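Local coordinates for Rho GTPase-activating protein 5 (Homo sapiens, PDB 5U4V) that probably stimulates GTP hydrolysis by Rho-family GTPases, and contains a pseudoGTPase domain with a G-domain fold, at residues P68-S80 with M104-N115. Sequence-based numbering, arbitrary orientation.
Sequences PHGCFCVFNSIES and MANLPFTLILAN
Two cysteine sulfurs flank one aromatic ring where Cys71 and Cys73, alternate residues of strand 69-75, meet Phe109 on the neighbouring strand. Both approach obliquely: Cys73 SG lies 4.9 Å from the centroid of the Phe109 ring and Cys71 SG 5.2 Å. Cys71 has its sulfur anti to the backbone N (chi1 -177°), whereas that of Cys73 swings beside its own N (chi1 -49°). A parallel ladder of six backbone hydrogen bonds runs from Cys71 N to Pro108 O through to Ala114 N to Phe75 O. In the Ras-like G-domain fold, of the P-loop NTPase clan, strands 69-75 and 109-114 lie between strands 8-14 and 142-145, joined by a beta-alpha-beta crossover through helix 78-96. On the opposite face, Ile112 CD1 sits over the centre of the Phe72 ring, 3.8 Å from its centroid, a CH-pi contact, while Thr110 CB meets that ring's edge; helix 156-173 packs against Phe72 and Thr110. Back on the cysteine side, the Phe75 ring lays one face over Leu113 CA, offset toward the rim, turns its edge to Leu111 CB, and also touches helix 78-96. Cut back to an alanine, Phe75 would lose the ring, and a gap is likely to open between Leu113 and that helix.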
loop_
_atom_site.group_PDB
_atom_site.type_symbol
_atom_site.label_atom_id
_atom_site.label_comp_id
_atom_site.label_asym_id
_atom_site.label_seq_id
_atom_site.Cartn_x
_atom_site.Cartn_y
_atom_site.Cartn_z
ATOM N N PRO A 68 9.695 -11.341 -4.709
ATOM C CA PRO A 68 8.502 -11.163 -3.908
ATOM C C PRO A 68 8.114 -9.699 -4.006
ATOM O O PRO A 68 8.969 -8.845 -3.826
ATOM C CB PRO A 68 8.999 -11.424 -2.482
ATOM C CG PRO A 68 10.331 -12.070 -2.618
ATOM C CD PRO A 68 10.897 -11.517 -3.879
ATOM N N HIS A 69 6.843 -9.412 -4.236
ATOM C CA HIS A 69 6.395 -8.046 -4.341
ATOM C C HIS A 69 4.936 -7.868 -3.937
ATOM O O HIS A 69 4.172 -8.799 -3.939
ATOM C CB HIS A 69 6.625 -7.539 -5.757
ATOM C CG HIS A 69 5.899 -8.323 -6.788
ATOM N ND1 HIS A 69 6.294 -9.582 -7.180
ATOM C CD2 HIS A 69 4.795 -8.030 -7.508
ATOM C CE1 HIS A 69 5.462 -10.031 -8.098
ATOM N NE2 HIS A 69 4.546 -9.104 -8.317
ATOM N N GLY A 70 4.567 -6.650 -3.583
ATOM C CA GLY A 70 3.215 -6.321 -3.181
ATOM C C GLY A 70 3.001 -4.849 -3.479
ATOM O O GLY A 70 3.924 -4.155 -3.944
ATOM N N CYS A 71 1.810 -4.352 -3.187
ATOM C CA CYS A 71 1.489 -2.993 -3.572
ATOM C C CYS A 71 0.675 -2.200 -2.559
ATOM O O CYS A 71 -0.497 -2.464 -2.351
ATOM C CB CYS A 71 0.801 -3.013 -4.926
ATOM S SG CYS A 71 0.425 -1.365 -5.536
ATOM N N PHE A 72 1.320 -1.216 -1.947
ATOM C CA PHE A 72 0.633 -0.193 -1.170
ATOM C C PHE A 72 -0.190 0.741 -2.026
ATOM O O PHE A 72 0.284 1.227 -3.047
ATOM C CB PHE A 72 1.620 0.641 -0.379
ATOM C CG PHE A 72 2.023 0.036 0.914
ATOM C CD1 PHE A 72 1.340 -1.061 1.428
ATOM C CD2 PHE A 72 3.082 0.588 1.640
ATOM C CE1 PHE A 72 1.725 -1.623 2.643
ATOM C CE2 PHE A 72 3.475 0.022 2.862
ATOM C CZ PHE A 72 2.791 -1.081 3.365
ATOM N N CYS A 73 -1.435 0.982 -1.614
ATOM C CA CYS A 73 -2.266 1.958 -2.301
ATOM C C CYS A 73 -2.801 2.969 -1.311
ATOM O O CYS A 73 -3.556 2.633 -0.399
ATOM C CB CYS A 73 -3.408 1.269 -3.062
ATOM S SG CYS A 73 -2.893 -0.127 -4.097
ATOM N N VAL A 74 -2.397 4.212 -1.502
ATOM C CA VAL A 74 -2.613 5.312 -0.563
ATOM C C VAL A 74 -3.528 6.324 -1.256
ATOM O O VAL A 74 -3.404 6.593 -2.438
ATOM C CB VAL A 74 -1.273 6.021 -0.185
ATOM C CG1 VAL A 74 -1.409 6.980 0.989
ATOM C CG2 VAL A 74 -0.205 5.018 0.077
ATOM N N PHE A 75 -4.453 6.867 -0.486
ATOM C CA PHE A 75 -5.397 7.875 -0.939
ATOM C C PHE A 75 -5.806 8.699 0.284
ATOM O O PHE A 75 -5.755 8.196 1.434
ATOM C CB PHE A 75 -6.624 7.212 -1.593
ATOM C CG PHE A 75 -7.420 6.349 -0.661
ATOM C CD1 PHE A 75 -6.973 5.071 -0.316
ATOM C CD2 PHE A 75 -8.599 6.847 -0.044
ATOM C CE1 PHE A 75 -7.700 4.316 0.586
ATOM C CE2 PHE A 75 -9.293 6.069 0.848
ATOM C CZ PHE A 75 -8.862 4.809 1.146
ATOM N N ASN A 76 -6.181 9.958 0.039
ATOM C CA ASN A 76 -6.608 10.857 1.093
ATOM C C ASN A 76 -7.857 11.688 0.738
ATOM O O ASN A 76 -8.184 12.675 1.406
ATOM C CB ASN A 76 -5.439 11.756 1.523
ATOM C CG ASN A 76 -5.014 12.713 0.465
ATOM O OD1 ASN A 76 -5.452 12.628 -0.678
ATOM N ND2 ASN A 76 -4.146 13.649 0.840
ATOM N N SER A 77 -8.534 11.311 -0.333
ATOM C CA SER A 77 -9.704 12.056 -0.788
ATOM C C SER A 77 -10.453 11.250 -1.815
ATOM O O SER A 77 -10.038 10.139 -2.185
ATOM C CB SER A 77 -9.288 13.418 -1.340
ATOM O OG SER A 77 -8.447 13.243 -2.462
ATOM N N ILE A 78 -11.572 11.802 -2.263
ATOM C CA ILE A 78 -12.392 11.144 -3.285
ATOM C C ILE A 78 -11.594 10.992 -4.565
ATOM O O ILE A 78 -11.649 9.948 -5.211
ATOM C CB ILE A 78 -13.700 11.914 -3.509
ATOM C CG1 ILE A 78 -14.537 11.870 -2.224
ATOM C CG2 ILE A 78 -14.500 11.320 -4.660
ATOM C CD1 ILE A 78 -15.718 12.827 -2.190
ATOM N N GLU A 79 -10.837 12.015 -4.917
ATOM C CA GLU A 79 -10.094 11.983 -6.159
ATOM C C GLU A 79 -9.039 10.873 -6.111
ATOM O O GLU A 79 -8.948 10.057 -7.039
ATOM C CB GLU A 79 -9.460 13.346 -6.482
ATOM C CG GLU A 79 -8.748 13.326 -7.829
ATOM C CD GLU A 79 -8.200 14.674 -8.280
ATOM O OE1 GLU A 79 -8.299 15.669 -7.512
ATOM O OE2 GLU A 79 -7.679 14.739 -9.418
ATOM N N SER A 80 -8.259 10.850 -5.029
ATOM C CA SER A 80 -7.209 9.847 -4.868
ATOM C C SER A 80 -7.765 8.431 -4.807
ATOM O O SER A 80 -7.197 7.506 -5.425
ATOM C CB SER A 80 -6.289 10.179 -3.688
ATOM O OG SER A 80 -7.004 10.644 -2.571
ATOM N N MET A 104 -2.611 -12.007 -10.335
ATOM C CA MET A 104 -3.438 -10.841 -10.172
ATOM C C MET A 104 -4.322 -11.022 -8.955
ATOM O O MET A 104 -4.476 -10.083 -8.146
ATOM C CB MET A 104 -4.308 -10.595 -11.402
ATOM C CG MET A 104 -5.159 -9.336 -11.327
ATOM S SD MET A 104 -4.126 -7.860 -11.135
ATOM C CE MET A 104 -5.312 -6.586 -10.763
ATOM N N ALA A 105 -4.899 -12.220 -8.845
ATOM C CA ALA A 105 -5.724 -12.589 -7.696
ATOM C C ALA A 105 -4.907 -12.631 -6.413
ATOM O O ALA A 105 -5.412 -12.317 -5.337
ATOM C CB ALA A 105 -6.403 -13.933 -7.924
ATOM N N ASN A 106 -3.650 -13.027 -6.540
ATOM C CA ASN A 106 -2.784 -13.121 -5.380
ATOM C C ASN A 106 -1.839 -11.984 -5.222
ATOM O O ASN A 106 -0.913 -12.102 -4.434
ATOM C CB ASN A 106 -1.985 -14.396 -5.448
ATOM C CG ASN A 106 -2.849 -15.589 -5.310
ATOM O OD1 ASN A 106 -3.538 -15.760 -4.298
ATOM N ND2 ASN A 106 -2.842 -16.428 -6.335
ATOM N N LEU A 107 -2.050 -10.894 -5.961
ATOM C CA LEU A 107 -1.131 -9.774 -5.883
ATOM C C LEU A 107 -1.378 -8.958 -4.608
ATOM O O LEU A 107 -2.391 -8.294 -4.499
ATOM C CB LEU A 107 -1.211 -8.898 -7.115
ATOM C CG LEU A 107 -0.102 -7.852 -7.068
ATOM C CD1 LEU A 107 1.122 -8.553 -7.606
ATOM C CD2 LEU A 107 -0.418 -6.514 -7.752
ATOM N N PRO A 108 -0.409 -8.967 -3.699
ATOM C CA PRO A 108 -0.579 -8.437 -2.345
ATOM C C PRO A 108 -0.810 -6.936 -2.324
ATOM O O PRO A 108 0.141 -6.131 -2.226
ATOM C CB PRO A 108 0.755 -8.760 -1.660
ATOM C CG PRO A 108 1.373 -9.825 -2.501
ATOM C CD PRO A 108 0.938 -9.516 -3.910
ATOM N N PHE A 109 -2.069 -6.560 -2.409
ATOM C CA PHE A 109 -2.431 -5.157 -2.265
ATOM C C PHE A 109 -2.610 -4.846 -0.761
ATOM O O PHE A 109 -2.771 -5.754 0.024
ATOM C CB PHE A 109 -3.738 -4.846 -3.023
ATOM C CG PHE A 109 -3.609 -4.745 -4.517
ATOM C CD1 PHE A 109 -2.980 -3.634 -5.130
ATOM C CD2 PHE A 109 -4.185 -5.712 -5.348
ATOM C CE1 PHE A 109 -2.922 -3.523 -6.523
ATOM C CE2 PHE A 109 -4.115 -5.603 -6.747
ATOM C CZ PHE A 109 -3.489 -4.511 -7.337
ATOM N N THR A 110 -2.539 -3.573 -0.383
ATOM C CA THR A 110 -3.023 -3.068 0.900
ATOM C C THR A 110 -3.410 -1.623 0.667
ATOM O O THR A 110 -2.640 -0.850 0.034
ATOM C CB THR A 110 -1.968 -3.165 2.045
ATOM O OG1 THR A 110 -1.691 -4.541 2.302
ATOM C CG2 THR A 110 -2.488 -2.493 3.391
ATOM N N LEU A 111 -4.602 -1.271 1.126
ATOM C CA LEU A 111 -5.117 0.065 0.929
ATOM C C LEU A 111 -4.829 0.900 2.144
ATOM O O LEU A 111 -5.224 0.544 3.230
ATOM C CB LEU A 111 -6.633 0.067 0.613
ATOM C CG LEU A 111 -7.052 -0.644 -0.676
ATOM C CD1 LEU A 111 -8.580 -0.695 -0.770
ATOM C CD2 LEU A 111 -6.465 0.005 -1.932
ATOM N N ILE A 112 -4.235 2.072 1.918
ATOM C CA ILE A 112 -3.926 2.947 2.992
ATOM C C ILE A 112 -4.651 4.250 2.910
ATOM O O ILE A 112 -4.390 5.016 2.019
ATOM C CB ILE A 112 -2.417 3.190 3.140
ATOM C CG1 ILE A 112 -1.721 1.869 3.505
ATOM C CG2 ILE A 112 -2.145 4.214 4.225
ATOM C CD1 ILE A 112 -0.235 1.916 3.241
ATOM N N LEU A 113 -5.523 4.528 3.885
ATOM C CA LEU A 113 -6.089 5.832 3.976
ATOM C C LEU A 113 -5.258 6.714 4.905
ATOM O O LEU A 113 -5.175 6.465 6.110
ATOM C CB LEU A 113 -7.546 5.753 4.418
ATOM C CG LEU A 113 -8.256 7.051 4.797
ATOM C CD1 LEU A 113 -8.351 8.053 3.649
ATOM C CD2 LEU A 113 -9.651 6.707 5.311
ATOM N N ALA A 114 -4.665 7.748 4.316
ATOM C CA ALA A 114 -3.894 8.775 5.013
ATOM C C ALA A 114 -4.720 10.005 5.443
ATOM O O ALA A 114 -5.496 10.546 4.650
ATOM C CB ALA A 114 -2.756 9.231 4.127
ATOM N N ASN A 115 -4.538 10.455 6.685
ATOM C CA ASN A 115 -5.116 11.738 7.136
ATOM C C ASN A 115 -4.239 12.908 6.724
ATOM O O ASN A 115 -4.035 13.161 5.533
ATOM C CB ASN A 115 -5.358 11.764 8.653
ATOM C CG ASN A 115 -6.454 10.794 9.096
ATOM O OD1 ASN A 115 -6.236 9.910 9.939
ATOM N ND2 ASN A 115 -7.636 10.946 8.518
#